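Local coordinates for protein trichosurin (Trichosurus vulpecula, PDB 2R73) that probably carries small hydrophobic molecules in the cup of a lipocalin beta barrel, as a secreted, homodimeric milk protein, at residues Q23-W28 and I54-G59; S36-I41 and R153-L158; F47-Q52 and T67-Q72; D98-S103 and I113-H118. The protein carries 1 engineered substitution. All coordinates share one frame; numbering follows the deposited sequence.

Interaction 1. Residues Q23-W28 and I54-G59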
# COMPACT_ATOMS: atom_id res chain seq x y z
N GLN A 23 8.33 -17.03 -12.22
CA GLN A 23 9.54 -17.01 -11.41
C GLN A 23 9.24 -17.08 -9.92
O GLN A 23 10.15 -17.27 -9.10
CB GLN A 23 10.35 -15.74 -11.71
CG GLN A 23 10.51 -15.45 -13.19
CD GLN A 23 11.39 -14.24 -13.46
OE1 GLN A 23 12.62 -14.32 -13.39
NE2 GLN A 23 10.76 -13.11 -13.77
N LEU A 24 7.96 -16.94 -9.56
CA LEU A 24 7.55 -16.98 -8.16
C LEU A 24 7.22 -18.39 -7.73
O LEU A 24 7.25 -18.72 -6.54
CB LEU A 24 6.33 -16.09 -7.93
CG LEU A 24 6.52 -14.58 -8.12
CD1 LEU A 24 5.19 -13.87 -7.93
CD2 LEU A 24 7.55 -14.07 -7.12
N SER A 25 6.90 -19.24 -8.70
CA SER A 25 6.54 -20.62 -8.42
C SER A 25 7.76 -21.50 -8.16
O SER A 25 8.19 -22.26 -9.03
CB SER A 25 5.73 -21.20 -9.58
OG SER A 25 5.30 -22.52 -9.28
N ARG A 26 8.32 -21.37 -6.96
CA ARG A 26 9.48 -22.16 -6.54
C ARG A 26 9.50 -22.21 -5.02
O ARG A 26 8.53 -21.86 -4.36
CB ARG A 26 10.79 -21.53 -7.03
CG ARG A 26 10.97 -21.50 -8.54
CD ARG A 26 10.42 -20.20 -9.13
NE ARG A 26 10.31 -20.24 -10.58
CZ ARG A 26 11.34 -20.42 -11.41
NH1 ARG A 26 12.57 -20.59 -10.94
NH2 ARG A 26 11.13 -20.42 -12.73
N HIS A 27 10.62 -22.65 -4.46
CA HIS A 27 10.77 -22.70 -3.02
C HIS A 27 11.33 -21.37 -2.56
O HIS A 27 12.24 -20.81 -3.19
CB HIS A 27 11.69 -23.84 -2.61
CG HIS A 27 11.05 -25.19 -2.68
ND1 HIS A 27 10.67 -25.78 -3.87
CD2 HIS A 27 10.68 -26.06 -1.70
CE1 HIS A 27 10.10 -26.95 -3.62
NE2 HIS A 27 10.10 -27.14 -2.32
N TRP A 28 10.78 -20.84 -1.47
CA TRP A 28 11.23 -19.57 -0.94
C TRP A 28 11.62 -19.64 0.52
O TRP A 28 11.32 -20.61 1.21
CB TRP A 28 10.14 -18.51 -1.11
CG TRP A 28 9.88 -18.11 -2.52
CD1 TRP A 28 8.85 -18.54 -3.32
CD2 TRP A 28 10.64 -17.20 -3.30
NE1 TRP A 28 8.93 -17.93 -4.56
CE2 TRP A 28 10.03 -17.11 -4.57
CE3 TRP A 28 11.80 -16.45 -3.06
CZ2 TRP A 28 10.52 -16.29 -5.58
CZ3 TRP A 28 12.29 -15.64 -4.06
CH2 TRP A 28 11.65 -15.57 -5.31
N ILE A 54 5.80 -21.29 -3.08
CA ILE A 54 4.66 -20.63 -3.70
C ILE A 54 4.33 -21.35 -5.00
O ILE A 54 5.22 -21.69 -5.79
CB ILE A 54 4.96 -19.16 -4.06
CG1 ILE A 54 5.12 -18.31 -2.81
CG2 ILE A 54 3.84 -18.60 -4.92
CD1 ILE A 54 5.47 -16.87 -3.13
N THR A 55 3.05 -21.60 -5.22
CA THR A 55 2.60 -22.26 -6.43
C THR A 55 1.62 -21.31 -7.09
O THR A 55 0.72 -20.79 -6.43
CB THR A 55 1.90 -23.60 -6.10
OG1 THR A 55 2.83 -24.47 -5.46
CG2 THR A 55 1.38 -24.26 -7.36
N VAL A 56 1.79 -21.05 -8.37
CA VAL A 56 0.88 -20.14 -9.06
C VAL A 56 -0.16 -20.91 -9.86
O VAL A 56 0.16 -21.87 -10.56
CB VAL A 56 1.65 -19.19 -9.98
CG1 VAL A 56 2.59 -18.35 -9.15
CG2 VAL A 56 2.44 -19.98 -11.02
N GLU A 57 -1.41 -20.48 -9.75
CA GLU A 57 -2.51 -21.12 -10.44
C GLU A 57 -3.59 -20.10 -10.78
O GLU A 57 -4.21 -19.51 -9.89
CB GLU A 57 -3.12 -22.23 -9.57
CG GLU A 57 -4.34 -22.89 -10.18
CD GLU A 57 -4.97 -23.91 -9.25
OE1 GLU A 57 -5.33 -23.53 -8.11
OE2 GLU A 57 -5.11 -25.09 -9.65
N SER A 58 -3.80 -19.90 -12.08
CA SER A 58 -4.80 -18.95 -12.55
C SER A 58 -4.44 -17.54 -12.10
O SER A 58 -5.31 -16.70 -11.90
CB SER A 58 -6.18 -19.33 -11.99
OG SER A 58 -6.41 -20.72 -12.14
N GLY A 59 -3.14 -17.30 -11.94
CA GLY A 59 -2.70 -15.98 -11.52
C GLY A 59 -2.68 -15.73 -10.02
O GLY A 59 -2.16 -14.71 -9.59
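Ile54, the residue most enclosed by this contact, meets the segment Gln23-Trp28 with its backbone and its side chain at once. Its N-H runs to the carbonyl of Arg26, 3.1 Å from Ile54 N to Arg26 O, and arrives nearly along the C=O axis (169° at the oxygen). CG1 stands beside the residue's own nitrogen (chi1 -69°), which carries the branch onward until Ile54 CD1 lies 3.8 Å from Trp28 CD1, meeting the five-membered ring obliquely. Ser25 follows in buried area. It is the centre of an inverse gamma turn, and its CA points a C-H at the strand, with Ser25 CA 3.1 Å from Ile54 O. Farther along, Ser25 CB rests on Val56 CG2 at 3.8 Å.

Trp28 probably corresponds to the tryptophan of the lipocalin Gly-x-Trp signature, with Arg26 where the glycine would be, and Arg131 packs on it. Trp28 NE1 donates in the plane of the ring to Leu24 O (2.7 Å), which also accepts from Arg26 N on the same face of its carbonyl plane. A leucine in place of the tryptophan would probably leave Leu24 O with one donor fewer and the end of Ile54 without its indole neighbour. The segment before strand 29-35 is thus held to strand 50-57 by one main-chain hydrogen bond, a CA-H...O contact and apolar surface, with no charge pair between them.

Interaction 2. Residues S36-I41 and R153-L158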
# COMPACT_ATOMS: atom_id res chain seq x y z
N SER A 36 4.82 -2.26 11.10
CA SER A 36 4.58 -1.04 11.84
C SER A 36 4.22 -1.41 13.28
O SER A 36 4.34 -0.60 14.18
CB SER A 36 3.46 -0.23 11.18
OG SER A 36 2.33 -1.04 10.90
N ASP A 37 3.79 -2.66 13.48
CA ASP A 37 3.44 -3.17 14.80
C ASP A 37 4.34 -4.39 15.01
O ASP A 37 4.14 -5.43 14.39
CB ASP A 37 1.98 -3.61 14.87
CG ASP A 37 1.60 -4.18 16.23
OD1 ASP A 37 2.48 -4.74 16.93
OD2 ASP A 37 0.41 -4.09 16.60
N ARG A 38 5.31 -4.24 15.90
CA ARG A 38 6.28 -5.28 16.19
C ARG A 38 5.71 -6.63 16.60
O ARG A 38 6.24 -7.67 16.22
CB ARG A 38 7.27 -4.77 17.26
CG ARG A 38 6.65 -4.50 18.63
CD ARG A 38 7.53 -3.62 19.50
NE ARG A 38 8.79 -4.26 19.84
CZ ARG A 38 9.02 -4.98 20.94
NH1 ARG A 38 8.08 -5.16 21.86
NH2 ARG A 38 10.21 -5.55 21.12
N SER A 39 4.64 -6.64 17.38
CA SER A 39 4.07 -7.90 17.83
C SER A 39 3.61 -8.81 16.67
O SER A 39 3.68 -10.03 16.78
CB SER A 39 2.90 -7.64 18.79
OG SER A 39 1.82 -6.99 18.13
N LEU A 40 3.14 -8.22 15.57
CA LEU A 40 2.69 -9.02 14.44
C LEU A 40 3.75 -9.99 13.91
O LEU A 40 3.42 -11.08 13.44
CB LEU A 40 2.20 -8.12 13.30
CG LEU A 40 0.94 -7.28 13.59
CD1 LEU A 40 0.43 -6.65 12.30
CD2 LEU A 40 -0.13 -8.18 14.21
N ILE A 41 5.02 -9.60 13.99
CA ILE A 41 6.09 -10.45 13.49
C ILE A 41 7.03 -11.04 14.55
O ILE A 41 7.92 -11.81 14.21
CB ILE A 41 6.94 -9.70 12.45
CG1 ILE A 41 7.57 -8.46 13.09
CG2 ILE A 41 6.08 -9.34 11.26
CD1 ILE A 41 8.52 -7.73 12.18
N ARG A 153 11.55 1.36 13.66
CA ARG A 153 12.74 1.25 14.49
C ARG A 153 13.33 -0.14 14.32
O ARG A 153 12.73 -1.02 13.70
CB ARG A 153 12.39 1.50 15.96
CG ARG A 153 12.15 2.95 16.31
CD ARG A 153 11.66 3.08 17.75
NE ARG A 153 11.00 4.37 17.98
CZ ARG A 153 11.64 5.51 18.22
NH1 ARG A 153 12.97 5.54 18.28
NH2 ARG A 153 10.95 6.61 18.40
N ARG A 154 14.52 -0.32 14.88
CA ARG A 154 15.22 -1.59 14.79
C ARG A 154 14.37 -2.78 15.25
O ARG A 154 14.44 -3.86 14.65
CB ARG A 154 16.51 -1.53 15.61
CG ARG A 154 17.48 -2.66 15.33
CD ARG A 154 18.73 -2.56 16.20
NE ARG A 154 19.46 -1.30 16.01
CZ ARG A 154 19.22 -0.18 16.69
NH1 ARG A 154 18.26 -0.14 17.61
NH2 ARG A 154 19.94 0.91 16.44
N GLU A 155 13.58 -2.59 16.29
CA GLU A 155 12.76 -3.68 16.80
C GLU A 155 11.55 -4.02 15.94
O GLU A 155 10.83 -4.96 16.24
CB GLU A 155 12.32 -3.41 18.24
CG GLU A 155 12.35 -1.96 18.67
CD GLU A 155 13.76 -1.44 18.88
OE1 GLU A 155 14.55 -2.13 19.56
OE2 GLU A 155 14.07 -0.34 18.37
N ASN A 156 11.34 -3.24 14.88
CA ASN A 156 10.23 -3.47 13.95
C ASN A 156 10.73 -4.17 12.70
O ASN A 156 9.94 -4.52 11.82
CB ASN A 156 9.57 -2.16 13.53
CG ASN A 156 8.88 -1.45 14.67
OD1 ASN A 156 9.52 -0.96 15.59
ND2 ASN A 156 7.55 -1.39 14.61
N ILE A 157 12.04 -4.36 12.61
CA ILE A 157 12.67 -4.99 11.46
C ILE A 157 13.46 -6.19 11.94
O ILE A 157 14.55 -6.05 12.49
CB ILE A 157 13.61 -4.02 10.76
CG1 ILE A 157 12.87 -2.72 10.47
CG2 ILE A 157 14.14 -4.64 9.48
CD1 ILE A 157 13.77 -1.60 9.98
N LEU A 158 12.92 -7.38 11.72
CA LEU A 158 13.56 -8.59 12.18
C LEU A 158 14.15 -9.52 11.13
O LEU A 158 13.43 -10.17 10.36
CB LEU A 158 12.58 -9.38 13.05
CG LEU A 158 11.95 -8.59 14.21
CD1 LEU A 158 10.87 -9.44 14.88
CD2 LEU A 158 13.04 -8.17 15.21
O HOH W 1 5.46 -1.40 16.90
O HOH W 2 11.30 -6.56 18.45
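The long loop after the first barrel strand, which in lipocalins partly covers the mouth of the cup, is joined here to the 3-10 turn 154-156 and the start of strand 157-159, with Arg38 and Asn156 the closest residues by backbone, 4.9 Å from Arg38 CA to Asn156 CA. Water does the polar work. One molecule donates a hydrogen bond to Ser36 O and accepts from both Arg38 N and Asn156 ND2, the last at 3.1 Å, while the amide nitrogen of Asn156 is also bonded to Ser35 O. A second water donates to Glu155 O (2.8 Å from the water) and takes a weak bond from Arg38 NH2, whose salt-bridge partner is Glu42. The guanidinium receives Glu155 CB at its edge, 4.0 Å from Arg38 NE, and the carboxylate of Glu155 leads away from it.

Van der Waals contact takes over towards Ile41. Its CG1 lies between the backbone N and the carbonyl carbon (chi1 60°), the position that sends CD1 across to Asn156 O at 3.5 Å and sets Ile41 CG1 in apolar contact 3.9 Å from Leu158 CD1. On the loop side, Asp37 OD1 accepts from Ser39 N, an Asx turn, and also from Ser39 OG.

Ile41 also packs on Leu33 and Ser35 of strand 29-35, Ile157 turns to helix 137-148, and Ser36 touches Val122 of the second subunit.

Interaction 3. Residues F47-Q52 and T67-Q72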
# COMPACT_ATOMS: atom_id res chain seq x y z
N PHE A 47 1.79 -12.86 11.76
CA PHE A 47 2.54 -12.64 10.53
C PHE A 47 3.98 -13.13 10.51
O PHE A 47 4.70 -12.90 9.54
CB PHE A 47 2.45 -11.17 10.13
CG PHE A 47 1.09 -10.76 9.69
CD1 PHE A 47 0.17 -10.26 10.59
CD2 PHE A 47 0.70 -10.97 8.37
CE1 PHE A 47 -1.13 -9.97 10.19
CE2 PHE A 47 -0.60 -10.68 7.96
CZ PHE A 47 -1.51 -10.18 8.87
N ARG A 48 4.41 -13.79 11.58
CA ARG A 48 5.77 -14.35 11.66
C ARG A 48 5.65 -15.71 10.98
O ARG A 48 5.58 -16.75 11.63
CB ARG A 48 6.19 -14.53 13.12
CG ARG A 48 7.66 -14.96 13.31
CD ARG A 48 7.98 -15.18 14.79
NE ARG A 48 9.39 -15.46 15.04
CZ ARG A 48 10.37 -14.56 15.00
NH1 ARG A 48 10.11 -13.29 14.71
NH2 ARG A 48 11.61 -14.92 15.27
N ASN A 49 5.60 -15.69 9.65
CA ASN A 49 5.44 -16.94 8.94
C ASN A 49 6.66 -17.29 8.12
O ASN A 49 7.28 -16.42 7.52
CB ASN A 49 4.18 -16.86 8.08
CG ASN A 49 2.97 -16.50 8.90
OD1 ASN A 49 2.74 -17.09 9.95
ND2 ASN A 49 2.18 -15.54 8.43
N PHE A 50 7.00 -18.57 8.11
CA PHE A 50 8.17 -19.03 7.38
C PHE A 50 7.72 -19.68 6.09
O PHE A 50 7.25 -20.81 6.09
CB PHE A 50 8.95 -20.02 8.25
CG PHE A 50 9.16 -19.54 9.65
CD1 PHE A 50 9.93 -18.42 9.91
CD2 PHE A 50 8.53 -20.17 10.72
CE1 PHE A 50 10.06 -17.92 11.20
CE2 PHE A 50 8.66 -19.68 12.01
CZ PHE A 50 9.43 -18.55 12.25
N ILE A 51 7.87 -18.96 4.98
CA ILE A 51 7.47 -19.46 3.69
C ILE A 51 8.23 -20.73 3.28
O ILE A 51 9.44 -20.84 3.48
CB ILE A 51 7.65 -18.39 2.59
CG1 ILE A 51 7.09 -18.89 1.26
CG2 ILE A 51 9.12 -18.06 2.41
CD1 ILE A 51 5.63 -19.26 1.33
N GLN A 52 7.51 -21.71 2.74
CA GLN A 52 8.11 -22.95 2.27
C GLN A 52 8.20 -22.87 0.75
O GLN A 52 9.28 -23.04 0.18
CB GLN A 52 7.27 -24.15 2.69
CG GLN A 52 7.26 -24.38 4.20
CD GLN A 52 8.66 -24.46 4.77
OE1 GLN A 52 9.48 -25.26 4.32
NE2 GLN A 52 8.94 -23.62 5.77
N THR A 67 4.26 -21.92 10.57
CA THR A 67 4.17 -20.87 11.57
C THR A 67 4.12 -21.55 12.93
O THR A 67 3.38 -22.51 13.12
CB THR A 67 2.89 -19.99 11.37
OG1 THR A 67 2.98 -18.81 12.20
CG2 THR A 67 1.63 -20.77 11.75
N ARG A 68 4.93 -21.07 13.87
CA ARG A 68 4.95 -21.66 15.19
C ARG A 68 3.84 -21.03 16.03
O ARG A 68 3.88 -19.83 16.32
CB ARG A 68 6.31 -21.46 15.84
CG ARG A 68 6.41 -22.09 17.22
CD ARG A 68 7.78 -21.90 17.86
NE ARG A 68 8.79 -22.83 17.36
CZ ARG A 68 9.63 -22.57 16.37
NH1 ARG A 68 9.61 -21.39 15.75
NH2 ARG A 68 10.51 -23.49 15.99
N LYS A 69 2.85 -21.82 16.40
CA LYS A 69 1.74 -21.34 17.21
C LYS A 69 1.63 -22.20 18.46
O LYS A 69 1.68 -23.42 18.37
CB LYS A 69 0.42 -21.41 16.41
CG LYS A 69 0.29 -20.35 15.31
CD LYS A 69 0.01 -18.96 15.89
CE LYS A 69 -0.26 -17.93 14.79
NZ LYS A 69 0.93 -17.71 13.93
N ASN A 70 1.48 -21.54 19.61
CA ASN A 70 1.36 -22.24 20.88
C ASN A 70 2.47 -23.25 21.12
O ASN A 70 2.22 -24.34 21.64
CB ASN A 70 0.01 -22.96 20.96
CG ASN A 70 -1.16 -22.01 20.79
OD1 ASN A 70 -1.25 -21.00 21.47
ND2 ASN A 70 -2.06 -22.35 19.87
N GLY A 71 3.69 -22.91 20.71
CA GLY A 71 4.79 -23.82 20.94
C GLY A 71 5.41 -24.53 19.75
O GLY A 71 6.64 -24.61 19.66
N GLN A 72 4.61 -25.02 18.82
CA GLN A 72 5.20 -25.73 17.69
C GLN A 72 4.78 -25.29 16.30
O GLN A 72 3.83 -24.54 16.12
CB GLN A 72 4.96 -27.23 17.85
O HOH W 3 8.41 -18.15 15.68
O HOH W 4 5.74 -17.87 14.20
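Thr67 and Asn49 meet side by side, their side chains pointing the same way, and Thr67 OG1 donates to Asn49 OD1 at 2.8 Å. The hydroxyl comes almost end-on to the amide carbonyl, 162° at the oxygen. It can do so because OG1 is turned opposite the nitrogen of its own residue (chi1 -168°). The same hydroxyl accepts a weak bond from Lys69 NZ, so it both donates and accepts. Beside this pair, Phe50 CE2 approaches Arg68 NH1 obliquely at 4.2 Å.

Two waters extend the contact. One donates a hydrogen bond to Arg48 O (2.8 Å from the water) and takes a weak bond from Arg68 N. The other accepts from Arg48 NE at 2.9 Å and weakly from Arg68 NH1, lying at the edge of both guanidinium groups and in their planes; with Arg48 NE and Arg68 NH1 6.0 Å apart, it bridges two like-charged groups not themselves in contact and may lessen their repulsion.

These residues belong to the open end of the hairpin of strands 50-57 and 60-69, an early pair in the lipocalin barrel. There the first strand is preceded by an inverse gamma turn centred on Arg48, and the second runs into a type I' turn from Lys69 to Gln72 that leads to strand 72-82.

Farther out, Arg48 NH1 is bonded to Ile41 O, and Asn49 ND2 to Pro46 O, fixing which way the amide faces Thr67. Phe50 stacks on His165, while both Phe50 and Arg68 touch Cys166, whose disulfide with Cys73 ties the C terminus to strand 72-82.

Interaction 4. Residues D98-S103 and I113-H118. Engineered in segment 98-103: Glu102 (natural residue Gly).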
# COMPACT_ATOMS: atom_id res chain seq x y z
N ASP A 98 -3.98 -5.87 1.39
CA ASP A 98 -3.74 -5.51 0.01
C ASP A 98 -2.24 -5.80 -0.11
O ASP A 98 -1.41 -5.19 0.57
CB ASP A 98 -4.09 -4.05 -0.24
CG ASP A 98 -5.58 -3.79 -0.13
OD1 ASP A 98 -6.36 -4.54 -0.76
OD2 ASP A 98 -5.99 -2.84 0.57
N VAL A 99 -1.91 -6.78 -0.95
CA VAL A 99 -0.55 -7.24 -1.15
C VAL A 99 0.09 -6.75 -2.44
O VAL A 99 -0.50 -6.86 -3.51
CB VAL A 99 -0.52 -8.78 -1.11
CG1 VAL A 99 0.91 -9.30 -1.26
CG2 VAL A 99 -1.15 -9.27 0.18
N TYR A 100 1.31 -6.22 -2.33
CA TYR A 100 2.04 -5.74 -3.49
C TYR A 100 3.36 -6.49 -3.61
O TYR A 100 4.06 -6.69 -2.61
CB TYR A 100 2.33 -4.24 -3.37
CG TYR A 100 1.10 -3.36 -3.38
CD1 TYR A 100 0.62 -2.80 -4.56
CD2 TYR A 100 0.42 -3.07 -2.20
CE1 TYR A 100 -0.51 -1.98 -4.57
CE2 TYR A 100 -0.69 -2.26 -2.20
CZ TYR A 100 -1.16 -1.71 -3.38
OH TYR A 100 -2.28 -0.92 -3.35
N TYR A 101 3.68 -6.91 -4.83
CA TYR A 101 4.93 -7.62 -5.11
C TYR A 101 5.91 -6.73 -5.86
O TYR A 101 5.53 -5.97 -6.75
CB TYR A 101 4.66 -8.86 -5.96
CG TYR A 101 5.91 -9.40 -6.65
CD1 TYR A 101 6.89 -10.07 -5.94
CD2 TYR A 101 6.09 -9.23 -8.01
CE1 TYR A 101 8.03 -10.56 -6.56
CE2 TYR A 101 7.22 -9.72 -8.66
CZ TYR A 101 8.18 -10.38 -7.93
OH TYR A 101 9.29 -10.91 -8.58
N GLU A 102 7.19 -6.84 -5.49
CA GLU A 102 8.26 -6.08 -6.13
C GLU A 102 9.57 -6.84 -5.95
O GLU A 102 9.73 -7.61 -5.00
CB GLU A 102 8.37 -4.67 -5.53
CG GLU A 102 8.60 -4.60 -4.04
CD GLU A 102 8.81 -3.18 -3.55
OE1 GLU A 102 9.87 -2.59 -3.85
OE2 GLU A 102 7.91 -2.65 -2.86
N SER A 103 10.49 -6.65 -6.89
CA SER A 103 11.78 -7.33 -6.85
C SER A 103 12.66 -6.91 -8.01
O SER A 103 12.25 -6.99 -9.17
CB SER A 103 11.58 -8.84 -6.89
OG SER A 103 12.82 -9.51 -6.85
N ILE A 113 4.70 -6.71 0.18
CA ILE A 113 4.26 -5.72 1.16
C ILE A 113 2.78 -5.91 1.44
O ILE A 113 1.96 -5.87 0.52
CB ILE A 113 4.47 -4.27 0.66
CG1 ILE A 113 5.95 -3.88 0.67
CG2 ILE A 113 3.77 -3.32 1.59
CD1 ILE A 113 6.84 -4.77 -0.12
N PHE A 114 2.43 -6.12 2.70
CA PHE A 114 1.03 -6.28 3.08
C PHE A 114 0.53 -5.01 3.75
O PHE A 114 1.18 -4.48 4.65
CB PHE A 114 0.83 -7.40 4.13
CG PHE A 114 1.20 -8.78 3.68
CD1 PHE A 114 1.71 -9.03 2.42
CD2 PHE A 114 1.03 -9.85 4.55
CE1 PHE A 114 2.06 -10.32 2.04
CE2 PHE A 114 1.38 -11.14 4.18
CZ PHE A 114 1.89 -11.38 2.92
N TYR A 115 -0.62 -4.52 3.31
CA TYR A 115 -1.25 -3.37 3.95
C TYR A 115 -2.49 -4.01 4.60
O TYR A 115 -3.49 -4.30 3.94
CB TYR A 115 -1.62 -2.30 2.93
CG TYR A 115 -0.40 -1.54 2.45
CD1 TYR A 115 0.20 -1.83 1.23
CD2 TYR A 115 0.19 -0.56 3.25
CE1 TYR A 115 1.36 -1.18 0.82
CE2 TYR A 115 1.35 0.10 2.85
CZ TYR A 115 1.92 -0.21 1.64
OH TYR A 115 3.07 0.44 1.24
N ASN A 116 -2.36 -4.26 5.90
CA ASN A 116 -3.35 -4.92 6.74
C ASN A 116 -4.39 -4.03 7.45
O ASN A 116 -4.04 -3.06 8.14
CB ASN A 116 -2.58 -5.77 7.76
CG ASN A 116 -3.48 -6.47 8.76
OD1 ASN A 116 -3.65 -6.02 9.90
ND2 ASN A 116 -4.07 -7.58 8.33
N TYR A 117 -5.66 -4.37 7.26
CA TYR A 117 -6.79 -3.67 7.88
C TYR A 117 -7.50 -4.64 8.81
O TYR A 117 -8.07 -5.64 8.37
CB TYR A 117 -7.78 -3.17 6.82
CG TYR A 117 -7.21 -2.18 5.85
CD1 TYR A 117 -6.44 -2.60 4.77
CD2 TYR A 117 -7.46 -0.82 6.00
CE1 TYR A 117 -5.93 -1.68 3.86
CE2 TYR A 117 -6.95 0.10 5.09
CZ TYR A 117 -6.19 -0.34 4.03
OH TYR A 117 -5.70 0.59 3.14
N HIS A 118 -7.47 -4.34 10.10
CA HIS A 118 -8.04 -5.18 11.14
C HIS A 118 -8.42 -4.27 12.31
O HIS A 118 -7.64 -3.40 12.71
CB HIS A 118 -6.98 -6.19 11.58
CG HIS A 118 -7.51 -7.38 12.31
ND1 HIS A 118 -8.51 -8.18 11.79
CD2 HIS A 118 -7.15 -7.95 13.48
CE1 HIS A 118 -8.74 -9.18 12.62
NE2 HIS A 118 -7.93 -9.07 13.65
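Asp98 and Tyr115 open a ladder of main-chain bonds in the antiparallel hairpin of strands 96-102 and 109-118, part of the lipocalin barrel wall. The bonds come in two reciprocal pairs: Asp98 with Tyr115, where Tyr115 N lies 2.9 Å from Asp98 O, and Tyr100 with Ile113, whose donors lie in the carbonyl planes. Between them lies the non-hydrogen-bonded pair Val99 and Phe114, and Val99 CA makes a C-H...O contact with Ile113 O (3.3 Å).

Apolar contacts divide by face. On the one that probably looks into the cup, both Val99 methyls touch CD1 and CE1 of Phe114 obliquely, Val99 CG1 3.6 Å from Phe114 CE1. An alanine in place of the valine would remove both methyls and is likely to leave the Phe114 ring less supported and freer to shift. On the other face Tyr100 and Tyr115 meet rim to rim, planes 80° apart, and each stacks on its own counterpart in the second subunit.

Of the charged groups, the engineered Glu102 brings OE2 to 3.6 Å from Ile113 CD1. Asp98 OD1 makes a salt bridge to Arg150 of the second subunit, while Asp98 OD2 lies 3.5 Å from Tyr117 CE1, the carboxylate turned 70° against that ring.

How the interactions relate
From the N terminus, interaction 1 closes the first loop, bringing the segment before strand 29-35 back onto strand 50-57. Interaction 2 starts inside that loop and closes only near the C terminus, so the two cross. Interaction 3, closing the hairpin of strands 50-57 and 60-69, also crosses interaction 1 and is nested within interaction 2, to which a probable hydrogen bond from Phe47 N to Leu40 O joins it. Interaction 4, likewise nested in interaction 2, closes the hairpin of strands 96-102 and 109-118, in series after interactions 1 and 3. Phe47 packs on Phe114 and Asn116, and Leu24 on Tyr101, connecting interactions 3 and 1 to that hairpin, and all four reach one continuous barrel sheet.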